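Local coordinates for protein S3-RNase (Pyrus pyrifolia, PDB 1IQQ) that cleaves RNA as a T2-family ribonuclease of the pistil and is responsible for gametophytic self-incompatibility, the rejection of self pollen, at residues 54-59 against 80-85; 140-145 against 149-154. One frame throughout, in Å; residues are numbered along the deposited sequence.

How the contacts relate
The two contacts follow one another along the chain and lie on opposite sides of its centre, with centres 29 Å apart and nearest atoms about 12 Å apart. They hold different elements. Contact 1, partly buried, joins the lead-in to helix 58-67 with helix 77-89, which carries catalytic residues. Contact 2 lies at the surface, away from the annotated sites, where the last part of helix 135-143 meets the approach to strand 152-158. An arginine dominates each, but with different chemistry: in contact 1 it is bound across the interface by an aspartate, whereas in contact 2 it packs by its carbon chain and faces a lysine, with no hydrogen bond across.

Contact 1: residues 54-59 against 80-85; sequences RKREKL and FWDKEW
Arg-56 and Asp-82 form a salt bridge, with Arg-56 NH1 2.8 Å from Asp-82 OD1. The bond is bent (N-H...O 134°): the carboxylate oxygen is met on its anti side and is tilted out of the guanidinium plane. A weak second bond from Arg-56 NH2 reaches the same Asp-82 OD1 at 3.3 Å. The Arg-56 chain is extended as far as CD and then turns at chi3 (-65°), which brings one face of the guanidinium against CB of Trp-81. This CB lies 3.6 Å from Arg-56 NH1, while the indole presents its edge, CE3 being 3.8 Å from Arg-56 NH2. With the two planes 83° apart, this is edge packing and not a cation-pi stack. Glu-61 and Glu-99 form further salt bridges with Arg-56, at NE and NH1, and Asn-78 O accepts from NH2; Trp-81 NE1 is bonded to Trp-68 O. Without the guanidinium, as with an alanine here, Asp-82, Glu-61 and Glu-99 would probably lose the positive charge they share. The contact thus ties the N-terminal approach of helix 58-67 to helix 77-89, the active-site helix of the RNase T2 fold, which carries catalytic Glu-84.

Contact 2: residues 140-145 against 149-154; sequences NAIRNG and KKPKLK
Ile-142, whose side chain packs on Pro-151, gives its backbone O to Gly-145 N at 2.9 Å, an i to i+3 bond in the last part of segment 140-145. From here a short loop leads into strand 152-158 of the central sheet, a helix-to-strand connection within the alpha+beta fold of RNase T2, and the two segments meet across that reversal. No hydrogen bond joins them directly. Arg-143 touches with its aliphatic part as well as its guanidinium: CG lies 3.3 Å from Lys-149 O, while the polar end is served by the loop itself, NE donating to Asn-148 O. The side chains of Arg-143 and Lys-150 lie side by side, pointing the same way. Over one face of the guanidinium stands the Lys-150 ammonium, its NZ 3.5 Å from Arg-143 NH2. Both are donors, so this is a pair of like charges and not a bond; since Lys-150 is exposed, solvent probably softens the repulsion. CB of Lys-149 points away from the helix segment, and its NZ donates to Phe-178 O. On the buried flank, Ile-142 also touches Ile-167 and Leu-169 of strand 161-171. Pro-151 lies against both helix residues: its CD is 3.9 Å from Arg-143 CG, and its CG is 3.7 Å from Ile-142 CG2.

Contact 1: residues 54-59 against 80-85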
loop_
_atom_site.group_PDB
_atom_site.type_symbol
_atom_site.label_atom_id
_atom_site.label_comp_id
_atom_site.label_asym_id
_atom_site.label_seq_id
_atom_site.Cartn_x
_atom_site.Cartn_y
_atom_site.Cartn_z
ATOM N N ARG A 54 12.584 -12.711 -15.782
ATOM C CA ARG A 54 12.031 -11.877 -16.841
ATOM C C ARG A 54 12.554 -10.443 -16.787
ATOM O O ARG A 54 12.934 -9.937 -15.732
ATOM C CB ARG A 54 10.476 -11.841 -16.692
ATOM C CG ARG A 54 9.812 -13.232 -16.776
ATOM C CD ARG A 54 9.937 -13.801 -18.238
ATOM N NE ARG A 54 9.585 -15.226 -18.194
ATOM C CZ ARG A 54 8.344 -15.706 -18.107
ATOM N NH1 ARG A 54 7.278 -14.884 -18.071
ATOM N NH2 ARG A 54 8.170 -17.024 -18.002
ATOM N N LYS A 55 12.514 -9.772 -17.924
ATOM C CA LYS A 55 12.963 -8.389 -18.047
ATOM C C LYS A 55 11.711 -7.519 -18.143
ATOM O O LYS A 55 10.721 -7.862 -18.844
ATOM C CB LYS A 55 13.804 -8.223 -19.352
ATOM C CG LYS A 55 15.057 -9.026 -19.304
ATOM C CD LYS A 55 15.933 -8.789 -20.554
ATOM C CE LYS A 55 17.129 -9.755 -20.582
ATOM N NZ LYS A 55 18.469 -9.165 -20.230
ATOM N N ARG A 56 11.723 -6.404 -17.414
ATOM C CA ARG A 56 10.591 -5.459 -17.554
ATOM C C ARG A 56 10.728 -4.534 -18.775
ATOM O O ARG A 56 11.820 -4.076 -19.102
ATOM C CB ARG A 56 10.463 -4.533 -16.307
ATOM C CG ARG A 56 10.205 -5.245 -15.000
ATOM C CD ARG A 56 10.023 -4.234 -13.856
ATOM N NE ARG A 56 11.231 -3.465 -13.594
ATOM C CZ ARG A 56 12.092 -3.677 -12.590
ATOM N NH1 ARG A 56 11.952 -4.667 -11.693
ATOM N NH2 ARG A 56 13.090 -2.815 -12.438
ATOM N N GLU A 57 9.583 -4.236 -19.441
ATOM C CA GLU A 57 9.567 -3.314 -20.589
ATOM C C GLU A 57 9.456 -1.893 -20.094
ATOM O O GLU A 57 9.020 -1.652 -18.946
ATOM C CB GLU A 57 8.378 -3.574 -21.531
ATOM C CG GLU A 57 8.448 -4.847 -22.331
ATOM C CD GLU A 57 9.599 -4.807 -23.308
ATOM O OE1 GLU A 57 9.749 -3.787 -24.033
ATOM O OE2 GLU A 57 10.357 -5.787 -23.321
ATOM N N LYS A 58 9.849 -0.938 -20.922
ATOM C CA LYS A 58 9.846 0.446 -20.524
ATOM C C LYS A 58 8.431 0.886 -20.214
ATOM O O LYS A 58 8.245 1.684 -19.294
ATOM C CB LYS A 58 10.440 1.348 -21.655
ATOM C CG LYS A 58 11.914 1.128 -22.001
ATOM C CD LYS A 58 12.854 1.844 -21.043
ATOM C CE LYS A 58 14.291 1.508 -21.396
ATOM N NZ LYS A 58 14.519 0.047 -21.189
ATOM N N LEU A 59 7.443 0.467 -21.006
ATOM C CA LEU A 59 6.078 0.924 -20.772
ATOM C C LEU A 59 5.617 0.518 -19.385
ATOM O O LEU A 59 4.963 1.316 -18.719
ATOM C CB LEU A 59 5.091 0.365 -21.820
ATOM C CG LEU A 59 3.606 0.697 -21.568
ATOM C CD1 LEU A 59 3.344 2.188 -21.686
ATOM C CD2 LEU A 59 2.744 -0.121 -22.558
ATOM N N PHE A 80 14.772 -0.846 -6.587
ATOM C CA PHE A 80 13.631 -0.847 -5.628
ATOM C C PHE A 80 12.532 -1.828 -6.125
ATOM O O PHE A 80 12.058 -2.679 -5.368
ATOM C CB PHE A 80 13.127 0.605 -5.561
ATOM C CG PHE A 80 11.759 0.811 -4.935
ATOM C CD1 PHE A 80 11.599 0.883 -3.540
ATOM C CD2 PHE A 80 10.646 1.060 -5.757
ATOM C CE1 PHE A 80 10.314 1.213 -3.011
ATOM C CE2 PHE A 80 9.424 1.381 -5.251
ATOM C CZ PHE A 80 9.230 1.465 -3.876
ATOM N N TRP A 81 12.146 -1.743 -7.399
ATOM C CA TRP A 81 11.157 -2.716 -7.875
ATOM C C TRP A 81 11.727 -4.152 -7.877
ATOM O O TRP A 81 10.968 -5.140 -7.559
ATOM C CB TRP A 81 10.713 -2.346 -9.269
ATOM C CG TRP A 81 9.930 -1.077 -9.330
ATOM C CD1 TRP A 81 9.020 -0.626 -8.396
ATOM C CD2 TRP A 81 10.036 -0.073 -10.325
ATOM N NE1 TRP A 81 8.562 0.624 -8.759
ATOM C CE2 TRP A 81 9.176 0.993 -9.933
ATOM C CE3 TRP A 81 10.784 0.045 -11.518
ATOM C CZ2 TRP A 81 9.038 2.168 -10.675
ATOM C CZ3 TRP A 81 10.648 1.222 -12.283
ATOM C CH2 TRP A 81 9.770 2.279 -11.841
ATOM N N ASP A 82 13.004 -4.321 -8.251
ATOM C CA ASP A 82 13.576 -5.653 -8.257
ATOM C C ASP A 82 13.406 -6.281 -6.849
ATOM O O ASP A 82 13.092 -7.507 -6.767
ATOM C CB ASP A 82 15.075 -5.551 -8.556
ATOM C CG ASP A 82 15.383 -5.373 -10.020
ATOM O OD1 ASP A 82 14.515 -5.399 -10.890
ATOM O OD2 ASP A 82 16.577 -5.246 -10.299
ATOM N N LYS A 83 13.644 -5.511 -5.793
ATOM C CA LYS A 83 13.525 -6.071 -4.408
ATOM C C LYS A 83 12.072 -6.404 -4.040
ATOM O O LYS A 83 11.845 -7.325 -3.264
ATOM C CB LYS A 83 14.111 -5.131 -3.350
ATOM C CG LYS A 83 15.646 -4.833 -3.541
ATOM C CD LYS A 83 16.092 -3.880 -2.403
ATOM C CE LYS A 83 17.386 -3.147 -2.744
ATOM N NZ LYS A 83 17.146 -1.714 -3.218
ATOM N N GLU A 84 11.130 -5.584 -4.506
ATOM C CA GLU A 84 9.718 -5.901 -4.203
ATOM C C GLU A 84 9.342 -7.214 -4.834
ATOM O O GLU A 84 8.628 -8.019 -4.217
ATOM C CB GLU A 84 8.793 -4.778 -4.747
ATOM C CG GLU A 84 9.087 -3.388 -4.039
ATOM C CD GLU A 84 8.798 -3.370 -2.551
ATOM O OE1 GLU A 84 8.021 -4.204 -1.987
ATOM O OE2 GLU A 84 9.383 -2.455 -1.915
ATOM N N TRP A 85 9.796 -7.434 -6.055
ATOM C CA TRP A 85 9.528 -8.708 -6.678
ATOM C C TRP A 85 10.244 -9.828 -5.924
ATOM O O TRP A 85 9.668 -10.865 -5.636
ATOM C CB TRP A 85 9.954 -8.679 -8.147
ATOM C CG TRP A 85 10.131 -10.060 -8.721
ATOM C CD1 TRP A 85 11.319 -10.631 -9.101
ATOM C CD2 TRP A 85 9.120 -11.034 -8.918
ATOM N NE1 TRP A 85 11.098 -11.933 -9.522
ATOM C CE2 TRP A 85 9.743 -12.186 -9.422
ATOM C CE3 TRP A 85 7.727 -11.036 -8.722
ATOM C CZ2 TRP A 85 9.032 -13.346 -9.727
ATOM C CZ3 TRP A 85 7.026 -12.158 -9.022
ATOM C CH2 TRP A 85 7.687 -13.329 -9.526
#

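Contact 2: residues 140-145 against 149-154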
loop_
_atom_site.group_PDB
_atom_site.type_symbol
_atom_site.label_atom_id
_atom_site.label_comp_id
_atom_site.label_asym_id
_atom_site.label_seq_id
_atom_site.Cartn_x
_atom_site.Cartn_y
_atom_site.Cartn_z
ATOM N N ASN A 140 -14.761 4.136 7.384
ATOM C CA ASN A 140 -16.056 3.987 6.669
ATOM C C ASN A 140 -15.834 4.266 5.196
ATOM O O ASN A 140 -16.380 3.529 4.352
ATOM C CB ASN A 140 -17.122 4.992 7.119
ATOM C CG ASN A 140 -17.770 4.657 8.423
ATOM O OD1 ASN A 140 -17.718 3.548 8.877
ATOM N ND2 ASN A 140 -18.440 5.692 9.019
ATOM N N ALA A 141 -15.049 5.273 4.848
ATOM C CA ALA A 141 -14.802 5.606 3.442
ATOM C C ALA A 141 -14.127 4.445 2.723
ATOM O O ALA A 141 -14.530 4.082 1.561
ATOM C CB ALA A 141 -13.916 6.856 3.355
ATOM N N ILE A 142 -13.109 3.857 3.319
ATOM C CA ILE A 142 -12.457 2.743 2.652
ATOM C C ILE A 142 -13.383 1.533 2.542
ATOM O O ILE A 142 -13.485 0.922 1.490
ATOM C CB ILE A 142 -11.140 2.348 3.408
ATOM C CG1 ILE A 142 -10.185 3.528 3.455
ATOM C CG2 ILE A 142 -10.472 1.156 2.702
ATOM C CD1 ILE A 142 -9.732 4.027 2.028
ATOM N N ARG A 143 -14.106 1.203 3.595
ATOM C CA ARG A 143 -15.012 0.007 3.553
ATOM C C ARG A 143 -16.058 0.220 2.455
ATOM O O ARG A 143 -16.418 -0.757 1.793
ATOM C CB ARG A 143 -15.709 -0.181 4.908
ATOM C CG ARG A 143 -14.714 -0.679 5.999
ATOM C CD ARG A 143 -15.478 -0.738 7.296
ATOM N NE ARG A 143 -16.319 -1.916 7.286
ATOM C CZ ARG A 143 -17.303 -2.116 8.168
ATOM N NH1 ARG A 143 -17.588 -1.189 9.089
ATOM N NH2 ARG A 143 -17.914 -3.295 8.163
ATOM N N ASN A 144 -16.461 1.451 2.212
ATOM C CA ASN A 144 -17.471 1.713 1.146
ATOM C C ASN A 144 -16.923 1.500 -0.247
ATOM O O ASN A 144 -17.757 1.432 -1.202
ATOM C CB ASN A 144 -18.086 3.148 1.243
ATOM C CG ASN A 144 -19.556 3.207 0.840
ATOM O OD1 ASN A 144 -20.294 2.253 1.101
ATOM N ND2 ASN A 144 -20.013 4.337 0.322
ATOM N N GLY A 145 -15.590 1.450 -0.404
ATOM C CA GLY A 145 -15.020 1.192 -1.709
ATOM C C GLY A 145 -14.365 -0.159 -1.733
ATOM O O GLY A 145 -13.665 -0.482 -2.697
ATOM N N LYS A 149 -15.122 -4.597 3.631
ATOM C CA LYS A 149 -14.025 -5.227 4.357
ATOM C C LYS A 149 -13.149 -4.205 5.071
ATOM O O LYS A 149 -12.970 -3.095 4.562
ATOM C CB LYS A 149 -13.204 -6.139 3.422
ATOM C CG LYS A 149 -14.081 -7.293 2.809
ATOM C CD LYS A 149 -14.852 -8.058 3.871
ATOM C CE LYS A 149 -15.642 -9.254 3.262
ATOM N NZ LYS A 149 -14.773 -10.339 2.998
ATOM N N LYS A 150 -12.650 -4.640 6.216
ATOM C CA LYS A 150 -11.877 -3.711 7.078
ATOM C C LYS A 150 -10.422 -3.586 6.685
ATOM O O LYS A 150 -9.725 -4.573 6.522
ATOM C CB LYS A 150 -11.971 -4.186 8.476
ATOM C CG LYS A 150 -13.404 -4.310 8.953
ATOM C CD LYS A 150 -13.364 -5.029 10.340
ATOM C CE LYS A 150 -14.718 -4.843 11.137
ATOM N NZ LYS A 150 -16.005 -5.189 10.377
ATOM N N PRO A 151 -10.018 -2.349 6.478
ATOM C CA PRO A 151 -8.620 -2.114 6.086
ATOM C C PRO A 151 -7.733 -2.048 7.308
ATOM O O PRO A 151 -8.227 -1.958 8.410
ATOM C CB PRO A 151 -8.678 -0.758 5.384
ATOM C CG PRO A 151 -9.772 -0.013 6.193
ATOM C CD PRO A 151 -10.838 -1.127 6.477
ATOM N N LYS A 152 -6.439 -2.131 7.057
ATOM C CA LYS A 152 -5.436 -1.954 8.105
ATOM C C LYS A 152 -4.822 -0.576 7.849
ATOM O O LYS A 152 -4.335 -0.241 6.712
ATOM C CB LYS A 152 -4.374 -3.058 8.052
ATOM C CG LYS A 152 -3.230 -2.793 9.068
ATOM C CD LYS A 152 -2.356 -4.057 9.227
ATOM C CE LYS A 152 -1.193 -3.752 10.215
ATOM N NZ LYS A 152 -0.423 -5.049 10.359
ATOM N N LEU A 153 -4.804 0.262 8.907
ATOM C CA LEU A 153 -4.284 1.626 8.789
ATOM C C LEU A 153 -2.996 1.808 9.593
ATOM O O LEU A 153 -2.822 1.217 10.659
ATOM C CB LEU A 153 -5.315 2.615 9.301
ATOM C CG LEU A 153 -6.329 3.184 8.309
ATOM C CD1 LEU A 153 -7.118 2.047 7.689
ATOM C CD2 LEU A 153 -7.272 4.120 9.046
ATOM N N LYS A 154 -2.132 2.681 9.077
ATOM C CA LYS A 154 -0.871 3.041 9.752
ATOM C C LYS A 154 -0.850 4.546 9.860
ATOM O O LYS A 154 -1.134 5.260 8.887
ATOM C CB LYS A 154 0.344 2.629 8.911
ATOM C CG LYS A 154 1.629 2.981 9.655
ATOM C CD LYS A 154 2.871 2.512 8.835
ATOM C CE LYS A 154 4.123 2.467 9.672
ATOM N NZ LYS A 154 5.138 1.668 8.881
#